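PDB 3FHM: CBS domain-containing protein from Agrobacterium tumefaciens, which is of unknown function but binds AMP and NADH through a pair of CBS domains, consistent with a role in sensing nucleotides. Local coordinates for residues V61-T64 against V70-I73; E117-G122 against I139-V144; D36-G41 against H54-G59. One frame throughout, in Å; residues are numbered along the deposited sequence.

Contact 1. Residues V61-T64 against V70-I73. With AMP (adenosine monophosphate), chain E.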
loop_
_atom_site.group_PDB
_atom_site.type_symbol
_atom_site.label_atom_id
_atom_site.label_comp_id
_atom_site.label_asym_id
_atom_site.label_seq_id
_atom_site.Cartn_x
_atom_site.Cartn_y
_atom_site.Cartn_z
ATOM N N VAL A 61 -5.277 -9.709 -1.087
ATOM C CA VAL A 61 -5.996 -10.959 -0.932
ATOM C C VAL A 61 -5.224 -12.055 -1.654
ATOM O O VAL A 61 -4.640 -11.823 -2.732
ATOM C CB VAL A 61 -7.535 -10.944 -1.329
ATOM C CG1 VAL A 61 -8.413 -10.278 -0.213
ATOM C CG2 VAL A 61 -7.803 -10.369 -2.642
ATOM N N VAL A 62 -5.172 -13.230 -1.037
ATOM C CA VAL A 62 -4.444 -14.361 -1.606
ATOM C C VAL A 62 -5.436 -15.189 -2.433
ATOM O O VAL A 62 -6.554 -15.502 -1.951
ATOM C CB VAL A 62 -3.768 -15.249 -0.485
ATOM C CG1 VAL A 62 -2.943 -16.348 -1.047
ATOM C CG2 VAL A 62 -2.903 -14.396 0.400
ATOM N N VAL A 63 -5.026 -15.510 -3.665
ATOM C CA VAL A 63 -5.818 -16.337 -4.575
ATOM C C VAL A 63 -5.550 -17.833 -4.386
ATOM O O VAL A 63 -4.467 -18.332 -4.737
ATOM C CB VAL A 63 -5.597 -16.027 -6.109
ATOM C CG1 VAL A 63 -6.759 -16.542 -6.938
ATOM C CG2 VAL A 63 -5.427 -14.567 -6.348
ATOM N N THR A 64 -6.565 -18.548 -3.892
ATOM C CA THR A 64 -6.521 -19.987 -3.631
ATOM C C THR A 64 -7.544 -20.760 -4.504
ATOM O O THR A 64 -8.607 -20.227 -4.816
ATOM C CB THR A 64 -6.864 -20.312 -2.118
ATOM O OG1 THR A 64 -8.267 -20.163 -1.878
ATOM C CG2 THR A 64 -6.117 -19.443 -1.162
ATOM N N VAL A 70 -2.108 -22.173 -3.166
ATOM C CA VAL A 70 -1.953 -20.764 -3.445
ATOM C C VAL A 70 -1.599 -20.557 -4.901
ATOM O O VAL A 70 -0.618 -21.096 -5.402
ATOM C CB VAL A 70 -0.963 -20.080 -2.523
ATOM C CG1 VAL A 70 -0.678 -18.669 -2.998
ATOM C CG2 VAL A 70 -1.536 -20.047 -1.107
ATOM N N LEU A 71 -2.439 -19.780 -5.580
ATOM C CA LEU A 71 -2.300 -19.546 -7.010
ATOM C C LEU A 71 -1.579 -18.265 -7.306
ATOM O O LEU A 71 -0.926 -18.157 -8.349
ATOM C CB LEU A 71 -3.672 -19.476 -7.682
ATOM C CG LEU A 71 -4.521 -20.761 -7.752
ATOM C CD1 LEU A 71 -5.918 -20.418 -8.242
ATOM C CD2 LEU A 71 -3.879 -21.935 -8.578
ATOM N N GLY A 72 -1.734 -17.283 -6.404
ATOM C CA GLY A 72 -1.179 -15.952 -6.578
ATOM C C GLY A 72 -1.724 -14.935 -5.585
ATOM O O GLY A 72 -2.422 -15.256 -4.571
ATOM N N ILE A 73 -1.422 -13.673 -5.854
ATOM C CA ILE A 73 -1.716 -12.641 -4.875
ATOM C C ILE A 73 -2.137 -11.381 -5.675
ATOM O O ILE A 73 -1.553 -11.044 -6.719
ATOM C CB ILE A 73 -0.517 -12.493 -3.866
ATOM C CG1 ILE A 73 -0.865 -11.607 -2.713
ATOM C CG2 ILE A 73 0.738 -11.899 -4.515
ATOM C CD1 ILE A 73 0.415 -11.194 -2.038
HETATM P P AMP E . 1.943 -4.345 -2.812
HETATM O O1P AMP E . 1.968 -5.681 -2.174
HETATM O O2P AMP E . 0.605 -3.755 -3.076
HETATM O O3P AMP E . 3.011 -3.429 -2.227
HETATM O "O5'" AMP E . 2.332 -4.939 -4.255
HETATM C "C5'" AMP E . 2.698 -4.245 -5.470
HETATM C "C4'" AMP E . 3.023 -5.366 -6.471
HETATM O "O4'" AMP E . 3.798 -6.367 -5.832
HETATM C "C3'" AMP E . 1.771 -6.112 -6.919
HETATM O "O3'" AMP E . 1.836 -6.617 -8.248
HETATM C "C2'" AMP E . 1.755 -7.330 -6.089
HETATM O "O2'" AMP E . 1.149 -8.347 -6.837
HETATM C "C1'" AMP E . 3.186 -7.629 -5.931
HETATM N N9 AMP E . 3.307 -8.490 -4.739
HETATM C C8 AMP E . 2.689 -8.431 -3.528
HETATM N N7 AMP E . 3.017 -9.461 -2.674
HETATM C C5 AMP E . 3.887 -10.169 -3.361
HETATM C C6 AMP E . 4.648 -11.375 -3.070
HETATM N N6 AMP E . 4.529 -11.996 -1.877
HETATM N N1 AMP E . 5.455 -11.820 -4.050
HETATM C C2 AMP E . 5.572 -11.213 -5.271
HETATM N N3 AMP E . 4.913 -10.116 -5.631
HETATM C C4 AMP E . 4.075 -9.562 -4.705
#
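Val63 O is gripped by the opposite strand, and the stronger of its two bonds comes from Leu71 N at 2.6 Å, with the donor almost in line with the carbonyl (C=O...N 169°). Gly72 N reaches the same oxygen only weakly, at 3.4 Å. Two successive residues thus face Val63, which makes this a classic beta bulge in the hairpin of strands 60-64 and 70-75. The return bond, Val63 N to Gly72 O at 2.8 Å, arrives well above the carbonyl plane, 37° out of it. Val62 pairs with Ile73 and Thr64 with Val70, both as non-hydrogen-bonded antiparallel pairs.

Val62, Thr64, Val70 and Ile73 share one face of the sheet. There CG1 of Val62, anti to the backbone N (chi1 -176°), meets Val70 CG1 at 3.8 Å. On the opposite face from Val62, Val63 CG1 and Leu71 CD1 come within 4.2 Å, the two side chains crossing at about a right angle, and both also touch Met99. At the ligand end, Ile73 sets CG2 over a face of the AMP adenine, 3.8 Å from C5.

The chemistry splits cleanly: backbone bonds fix the bulge, while the apolar branches of Ile73 give the purine a surface to lie on, a short step before Thr75 and Asp78, which bind the nucleotide through hydrogen bonds.

Contact 2. Residues E117-G122 against I139-V144. With NAI (1,4-dihydronicotinamide adenine dinucleotide), chain F.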
loop_
_atom_site.group_PDB
_atom_site.type_symbol
_atom_site.label_atom_id
_atom_site.label_comp_id
_atom_site.label_asym_id
_atom_site.label_seq_id
_atom_site.Cartn_x
_atom_site.Cartn_y
_atom_site.Cartn_z
ATOM N N GLU A 117 14.186 -6.059 3.935
ATOM C CA GLU A 117 15.072 -6.100 2.814
ATOM C C GLU A 117 14.358 -6.769 1.656
ATOM O O GLU A 117 14.445 -6.300 0.518
ATOM C CB GLU A 117 16.257 -6.898 3.265
ATOM C CG GLU A 117 17.482 -6.960 2.438
ATOM C CD GLU A 117 18.371 -8.064 3.047
ATOM O OE1 GLU A 117 18.153 -8.413 4.247
ATOM O OE2 GLU A 117 19.253 -8.625 2.334
ATOM N N ILE A 118 13.621 -7.843 1.937
ATOM C CA ILE A 118 12.763 -8.466 0.907
ATOM C C ILE A 118 11.749 -7.466 0.303
ATOM O O ILE A 118 11.590 -7.410 -0.934
ATOM C CB ILE A 118 12.006 -9.726 1.452
ATOM C CG1 ILE A 118 12.907 -10.974 1.412
ATOM C CG2 ILE A 118 10.557 -9.898 0.788
ATOM C CD1 ILE A 118 12.882 -11.723 2.734
ATOM N N MET A 119 11.073 -6.702 1.175
ATOM C CA MET A 119 10.040 -5.733 0.755
ATOM C C MET A 119 10.661 -4.595 -0.059
ATOM O O MET A 119 10.157 -4.256 -1.149
ATOM C CB MET A 119 9.218 -5.186 1.933
ATOM C CG MET A 119 8.394 -6.229 2.763
ATOM S SD MET A 119 7.283 -5.513 4.029
ATOM C CE MET A 119 6.590 -6.941 4.806
ATOM N N THR A 120 11.782 -4.057 0.429
ATOM C CA THR A 120 12.466 -3.041 -0.326
ATOM C C THR A 120 12.943 -3.571 -1.695
ATOM O O THR A 120 12.590 -2.990 -2.700
ATOM C CB THR A 120 13.630 -2.429 0.461
ATOM O OG1 THR A 120 13.157 -2.077 1.760
ATOM C CG2 THR A 120 14.140 -1.172 -0.235
ATOM N N GLY A 121 13.733 -4.652 -1.722
ATOM C CA GLY A 121 14.354 -5.140 -2.956
ATOM C C GLY A 121 13.385 -5.628 -4.012
ATOM O O GLY A 121 13.486 -5.223 -5.181
ATOM N N GLY A 122 12.433 -6.470 -3.600
ATOM C CA GLY A 122 11.370 -6.948 -4.494
ATOM C C GLY A 122 10.314 -5.912 -4.896
ATOM O O GLY A 122 9.611 -6.115 -5.900
ATOM N N ILE A 139 2.120 -11.224 6.687
ATOM C CA ILE A 139 2.796 -10.033 7.263
ATOM C C ILE A 139 2.809 -8.879 6.238
ATOM O O ILE A 139 3.181 -9.088 5.039
ATOM C CB ILE A 139 4.298 -10.314 7.677
ATOM C CG1 ILE A 139 4.455 -11.321 8.863
ATOM C CG2 ILE A 139 5.075 -8.970 7.864
ATOM C CD1 ILE A 139 3.693 -11.001 10.312
ATOM N N SER A 140 2.427 -7.685 6.697
ATOM C CA SER A 140 2.449 -6.509 5.860
ATOM C C SER A 140 3.447 -5.431 6.362
ATOM O O SER A 140 3.773 -5.358 7.585
ATOM C CB SER A 140 1.097 -5.902 5.922
ATOM O OG SER A 140 1.223 -4.841 6.820
ATOM N N ILE A 141 3.918 -4.590 5.418
ATOM C CA ILE A 141 4.811 -3.469 5.771
ATOM C C ILE A 141 4.347 -2.647 7.024
ATOM O O ILE A 141 5.167 -2.145 7.740
ATOM C CB ILE A 141 5.058 -2.552 4.556
ATOM C CG1 ILE A 141 6.334 -1.710 4.771
ATOM C CG2 ILE A 141 3.850 -1.621 4.267
ATOM C CD1 ILE A 141 6.767 -0.918 3.517
ATOM N N GLY A 142 3.057 -2.532 7.275
ATOM C CA GLY A 142 2.544 -1.709 8.372
ATOM C C GLY A 142 2.702 -2.456 9.686
ATOM O O GLY A 142 2.898 -1.842 10.728
ATOM N N ASP A 143 2.649 -3.796 9.648
ATOM C CA ASP A 143 2.991 -4.667 10.800
ATOM C C ASP A 143 4.488 -4.469 11.236
ATOM O O ASP A 143 4.793 -4.114 12.399
ATOM C CB ASP A 143 2.698 -6.144 10.436
ATOM C CG ASP A 143 1.175 -6.422 10.092
ATOM O OD1 ASP A 143 0.208 -5.976 10.777
ATOM O OD2 ASP A 143 0.929 -7.157 9.116
ATOM N N VAL A 144 5.382 -4.700 10.275
ATOM C CA VAL A 144 6.794 -4.476 10.390
ATOM C C VAL A 144 7.052 -3.107 11.043
ATOM O O VAL A 144 7.773 -3.031 12.052
ATOM C CB VAL A 144 7.458 -4.557 8.950
ATOM C CG1 VAL A 144 8.811 -3.892 8.927
ATOM C CG2 VAL A 144 7.537 -6.005 8.452
HETATM P PA NAI F . -2.940 -3.406 4.637
HETATM O O1A NAI F . -3.872 -2.275 4.814
HETATM O O2A NAI F . -2.948 -4.336 3.435
HETATM O O5B NAI F . -3.093 -4.399 5.859
HETATM C C5B NAI F . -3.741 -3.991 7.091
HETATM C C4B NAI F . -3.703 -5.145 8.055
HETATM O O4B NAI F . -4.389 -6.273 7.527
HETATM C C3B NAI F . -2.274 -5.565 8.174
HETATM O O3B NAI F . -2.129 -5.835 9.582
HETATM C C2B NAI F . -2.154 -6.842 7.417
HETATM O O2B NAI F . -1.534 -7.716 8.300
HETATM C C1B NAI F . -3.539 -7.376 7.377
HETATM N N9A NAI F . -3.828 -8.102 6.123
HETATM C C8A NAI F . -3.503 -7.718 4.876
HETATM N N7A NAI F . -3.916 -8.655 3.990
HETATM C C5A NAI F . -4.528 -9.626 4.660
HETATM C C6A NAI F . -5.210 -10.881 4.317
HETATM N N6A NAI F . -5.303 -11.265 3.020
HETATM N N1A NAI F . -5.733 -11.643 5.309
HETATM C C2A NAI F . -5.631 -11.251 6.587
HETATM N N3A NAI F . -5.043 -10.098 6.938
HETATM C C4A NAI F . -4.474 -9.264 6.049
HETATM O O3 NAI F . -1.372 -3.109 4.827
HETATM P PN NAI F . -0.503 -1.784 5.216
HETATM O O1N NAI F . 0.129 -0.977 4.120
HETATM O O2N NAI F . 0.459 -2.461 6.126
HETATM O O5D NAI F . -1.526 -0.823 6.009
HETATM C C5D NAI F . -2.248 0.306 5.499
HETATM C C4D NAI F . -2.123 1.408 6.544
HETATM O O4D NAI F . -2.568 0.905 7.823
HETATM C C3D NAI F . -0.629 1.824 6.713
HETATM O O3D NAI F . -0.478 3.245 6.822
HETATM C C2D NAI F . -0.149 1.239 8.038
HETATM O O2D NAI F . 0.882 2.026 8.672
HETATM C C1D NAI F . -1.496 1.115 8.783
HETATM N N1N NAI F . -1.471 -0.021 9.648
HETATM C C2N NAI F . -1.781 0.210 10.939
HETATM C C3N NAI F . -1.763 -0.847 11.874
HETATM C C7N NAI F . -2.164 -0.532 13.303
HETATM O O7N NAI F . -2.208 -1.436 14.158
HETATM N N7N NAI F . -2.520 0.731 13.576
HETATM C C4N NAI F . -1.418 -2.153 11.457
HETATM C C5N NAI F . -1.071 -2.360 10.101
HETATM C C6N NAI F . -1.109 -1.263 9.179
#
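Met119 lays its terminal methyl over one face of the Ser140-Ile141 peptide, with CE 3.8 Å from Ser140 C and 3.6 Å from Ile141 N. Ser140 OG and the NAI phosphate oxygen O2N lie on the opposite side of that peptide plane. The turn is the nucleotide-binding corner of a CBS domain, where strand 134-140 runs into helix 141-147 with the family's Ser-X-X-Asp signature.

The second flat group is the Asp143 carboxylate, which holds the diol of the adenine-side ribose two-handed: O3B gives a hydrogen bond to OD1 at 2.6 Å and O2B one to OD2 at 2.7 Å. From the protein side, Ser140 N donates to OD2 at 2.9 Å, meeting it on the anti side and 19° out of the carboxylate plane. Asp143 N returns a weak bond to Ser140 OG, and the exchange completes a capping box at the start of the helix. This steadies the carboxylate for the ribose, while Ser140 OG donates to O2N at 2.6 Å and Gly142 N adds a weak bond to the same oxygen. Arg77 and Arg125 of the second subunit also bind this NAI.

Behind the ligand the side chains that meet are apolar. Met119 is extended beyond CG (chi2 -173°, chi3 -177°), which carries its tip across from helix 112-122 into the angle between strand and helix. Val127 touches it from strand 126-131, and Val145 of the second subunit packs on Ile141. The sulfur lies beside Ile141, SD 3.7 Å from CB, and the methyl CE rests against the neighbouring Ile139 CG2 and Val144 CG2, 3.9 Å from the latter.

Contact 3. Residues D36-G41 against H54-G59. With NAI (1,4-dihydronicotinamide adenine dinucleotide), chain F.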
loop_
_atom_site.group_PDB
_atom_site.type_symbol
_atom_site.label_atom_id
_atom_site.label_comp_id
_atom_site.label_asym_id
_atom_site.label_seq_id
_atom_site.Cartn_x
_atom_site.Cartn_y
_atom_site.Cartn_z
ATOM N N ASP A 36 -5.009 -15.422 10.842
ATOM C CA ASP A 36 -5.946 -15.587 9.741
ATOM C C ASP A 36 -5.531 -14.977 8.417
ATOM O O ASP A 36 -4.802 -13.992 8.405
ATOM C CB ASP A 36 -7.341 -15.156 10.129
ATOM C CG ASP A 36 -8.237 -16.382 10.448
ATOM O OD1 ASP A 36 -8.599 -16.557 11.650
ATOM O OD2 ASP A 36 -8.540 -17.199 9.510
ATOM N N VAL A 37 -5.920 -15.597 7.303
ATOM C CA VAL A 37 -5.719 -14.958 5.988
ATOM C C VAL A 37 -7.002 -14.825 5.173
ATOM O O VAL A 37 -7.705 -15.825 4.978
ATOM C CB VAL A 37 -4.711 -15.683 5.078
ATOM C CG1 VAL A 37 -4.172 -14.704 4.049
ATOM C CG2 VAL A 37 -3.569 -16.291 5.875
ATOM N N VAL A 38 -7.295 -13.611 4.682
ATOM C CA VAL A 38 -8.410 -13.448 3.766
ATOM C C VAL A 38 -8.064 -13.835 2.333
ATOM O O VAL A 38 -7.034 -13.434 1.777
ATOM C CB VAL A 38 -9.037 -12.061 3.767
ATOM C CG1 VAL A 38 -10.505 -12.170 3.313
ATOM C CG2 VAL A 38 -8.995 -11.455 5.172
ATOM N N THR A 39 -8.957 -14.634 1.756
ATOM C CA THR A 39 -8.757 -15.173 0.449
ATOM C C THR A 39 -9.997 -14.990 -0.447
ATOM O O THR A 39 -11.135 -14.916 0.017
ATOM C CB THR A 39 -8.437 -16.646 0.552
ATOM O OG1 THR A 39 -9.523 -17.301 1.192
ATOM C CG2 THR A 39 -7.234 -16.857 1.412
ATOM N N VAL A 40 -9.731 -14.905 -1.757
ATOM C CA VAL A 40 -10.703 -15.107 -2.854
ATOM C C VAL A 40 -10.304 -16.296 -3.800
ATOM O O VAL A 40 -9.121 -16.594 -3.938
ATOM C CB VAL A 40 -10.807 -13.779 -3.657
ATOM C CG1 VAL A 40 -11.445 -12.650 -2.762
ATOM C CG2 VAL A 40 -9.396 -13.341 -4.249
ATOM N N GLY A 41 -11.298 -16.964 -4.410
ATOM C CA GLY A 41 -11.084 -17.941 -5.518
ATOM C C GLY A 41 -10.742 -17.297 -6.880
ATOM O O GLY A 41 -10.912 -16.094 -7.055
ATOM N N HIS A 54 -12.201 -3.838 0.319
ATOM C CA HIS A 54 -12.770 -2.780 1.069
ATOM C C HIS A 54 -13.588 -3.190 2.316
ATOM O O HIS A 54 -13.452 -2.598 3.383
ATOM C CB HIS A 54 -13.599 -1.991 0.153
ATOM C CG HIS A 54 -14.183 -0.796 0.792
ATOM N ND1 HIS A 54 -15.459 -0.780 1.305
ATOM C CD2 HIS A 54 -13.658 0.422 1.034
ATOM C CE1 HIS A 54 -15.713 0.411 1.803
ATOM N NE2 HIS A 54 -14.638 1.164 1.636
ATOM N N ALA A 55 -14.436 -4.206 2.213
ATOM C CA ALA A 55 -15.167 -4.686 3.370
ATOM C C ALA A 55 -14.212 -5.170 4.493
ATOM O O ALA A 55 -14.509 -4.891 5.679
ATOM C CB ALA A 55 -16.103 -5.744 2.963
ATOM N N HIS A 56 -13.076 -5.815 4.157
ATOM C CA HIS A 56 -12.144 -6.289 5.192
ATOM C C HIS A 56 -11.079 -5.232 5.602
ATOM O O HIS A 56 -10.262 -5.513 6.491
ATOM C CB HIS A 56 -11.452 -7.607 4.782
ATOM C CG HIS A 56 -12.360 -8.807 4.743
ATOM N ND1 HIS A 56 -12.513 -9.662 5.814
ATOM C CD2 HIS A 56 -13.143 -9.308 3.754
ATOM C CE1 HIS A 56 -13.372 -10.614 5.501
ATOM N NE2 HIS A 56 -13.765 -10.424 4.258
ATOM N N LYS A 57 -11.105 -4.035 4.968
ATOM C CA LYS A 57 -10.105 -2.979 5.160
ATOM C C LYS A 57 -8.687 -3.489 4.983
ATOM O O LYS A 57 -7.834 -3.168 5.777
ATOM C CB LYS A 57 -10.210 -2.397 6.570
ATOM C CG LYS A 57 -11.138 -1.277 6.719
ATOM C CD LYS A 57 -11.149 -0.856 8.160
ATOM C CE LYS A 57 -12.232 0.212 8.354
ATOM N NZ LYS A 57 -11.813 1.594 7.843
ATOM N N ILE A 58 -8.414 -4.292 3.975
ATOM C CA ILE A 58 -7.031 -4.711 3.721
ATOM C C ILE A 58 -6.513 -4.340 2.321
ATOM O O ILE A 58 -7.267 -3.943 1.509
ATOM C CB ILE A 58 -6.855 -6.207 4.064
ATOM C CG1 ILE A 58 -7.675 -7.105 3.107
ATOM C CG2 ILE A 58 -7.236 -6.404 5.466
ATOM C CD1 ILE A 58 -8.208 -8.421 3.735
ATOM N N GLY A 59 -5.226 -4.429 2.070
ATOM C CA GLY A 59 -4.688 -4.086 0.772
ATOM C C GLY A 59 -4.402 -5.258 -0.165
ATOM O O GLY A 59 -3.999 -5.039 -1.314
HETATM P PA NAI F . -2.940 -3.406 4.637
HETATM O O1A NAI F . -3.872 -2.275 4.814
HETATM O O2A NAI F . -2.948 -4.336 3.435
HETATM O O5B NAI F . -3.093 -4.399 5.859
HETATM C C5B NAI F . -3.741 -3.991 7.091
HETATM C C4B NAI F . -3.703 -5.145 8.055
HETATM O O4B NAI F . -4.389 -6.273 7.527
HETATM C C3B NAI F . -2.274 -5.565 8.174
HETATM O O3B NAI F . -2.129 -5.835 9.582
HETATM C C2B NAI F . -2.154 -6.842 7.417
HETATM O O2B NAI F . -1.534 -7.716 8.300
HETATM C C1B NAI F . -3.539 -7.376 7.377
HETATM N N9A NAI F . -3.828 -8.102 6.123
HETATM C C8A NAI F . -3.503 -7.718 4.876
HETATM N N7A NAI F . -3.916 -8.655 3.990
HETATM C C5A NAI F . -4.528 -9.626 4.660
HETATM C C6A NAI F . -5.210 -10.881 4.317
HETATM N N6A NAI F . -5.303 -11.265 3.020
HETATM N N1A NAI F . -5.733 -11.643 5.309
HETATM C C2A NAI F . -5.631 -11.251 6.587
HETATM N N3A NAI F . -5.043 -10.098 6.938
HETATM C C4A NAI F . -4.474 -9.264 6.049
HETATM O O3 NAI F . -1.372 -3.109 4.827
HETATM P PN NAI F . -0.503 -1.784 5.216
HETATM O O1N NAI F . 0.129 -0.977 4.120
HETATM O O2N NAI F . 0.459 -2.461 6.126
HETATM O O5D NAI F . -1.526 -0.823 6.009
HETATM C C5D NAI F . -2.248 0.306 5.499
HETATM C C4D NAI F . -2.123 1.408 6.544
HETATM O O4D NAI F . -2.568 0.905 7.823
HETATM C C3D NAI F . -0.629 1.824 6.713
HETATM O O3D NAI F . -0.478 3.245 6.822
HETATM C C2D NAI F . -0.149 1.239 8.038
HETATM O O2D NAI F . 0.882 2.026 8.672
HETATM C C1D NAI F . -1.496 1.115 8.783
HETATM N N1N NAI F . -1.471 -0.021 9.648
HETATM C C2N NAI F . -1.781 0.210 10.939
HETATM C C3N NAI F . -1.763 -0.847 11.874
HETATM C C7N NAI F . -2.164 -0.532 13.303
HETATM O O7N NAI F . -2.208 -1.436 14.158
HETATM N N7N NAI F . -2.520 0.731 13.576
HETATM C C4N NAI F . -1.418 -2.153 11.457
HETATM C C5N NAI F . -1.071 -2.360 10.101
HETATM C C6N NAI F . -1.109 -1.263 9.179
#
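The adenine pocket for NAI lies in the beta-alpha-beta unit made of strand 39-40, helix 46-56 and strand 60-64; Val38 and Ile58 line it, with His56 packed behind Val38. Val38 is the hub. Its CG1 stands over the centre of the His56 ring, 3.8 Å from the centroid and 8° off the normal, a CH-pi contact. The other methyl, CG2, turns to Ile58 CD1 and toward the adenine.

The backbone of Val38 recognises the base. Its N-H runs nearly straight to NAI N1A, 2.6 Å away with an angle of 174° at the hydrogen, and Val38 O takes the N6A amino group at 3.0 Å. Together they read the Watson-Crick edge of the adenine. Ile58 covers the imidazole part of one adenine face, with CB 3.8 Å from C8A and CG2 3.5 Å from the ribose oxygen O4B.

Between His56 and Ile58 the chain turns off the helix through a Schellman motif, in which Lys57 takes positive phi (52°). Past that turn come Ile58 and Gly59, whose N donates to the phosphate oxygen O2A at 2.7 Å. Ser140 and Asp143 hold other parts of the same NAI. Adenine bound through main-chain atoms, with an aliphatic side chain over its face, is the arrangement seen in nucleotide-binding CBS domains.

Contact 3 comes first along the chain, then contact 1, then contact 2. Contacts 1 and 3 have centres about 11 Å apart and share one sheet: strand 39-40 runs parallel to strand 60-64, joined to it by Val40 backbone bonds to Val62 and Thr64. Contact 2 belongs to the other CBS range, about 18 Å from each centre and across the middle of the chain, with nearest atoms about 8 Å away. NAI bridges that gap, its adenine in contact 3 and its ribose and phosphate at contact 2, while contact 1 borders AMP. The paired CBS domains thus bind nucleotides jointly, and arginines of the second subunit add to the NAI site.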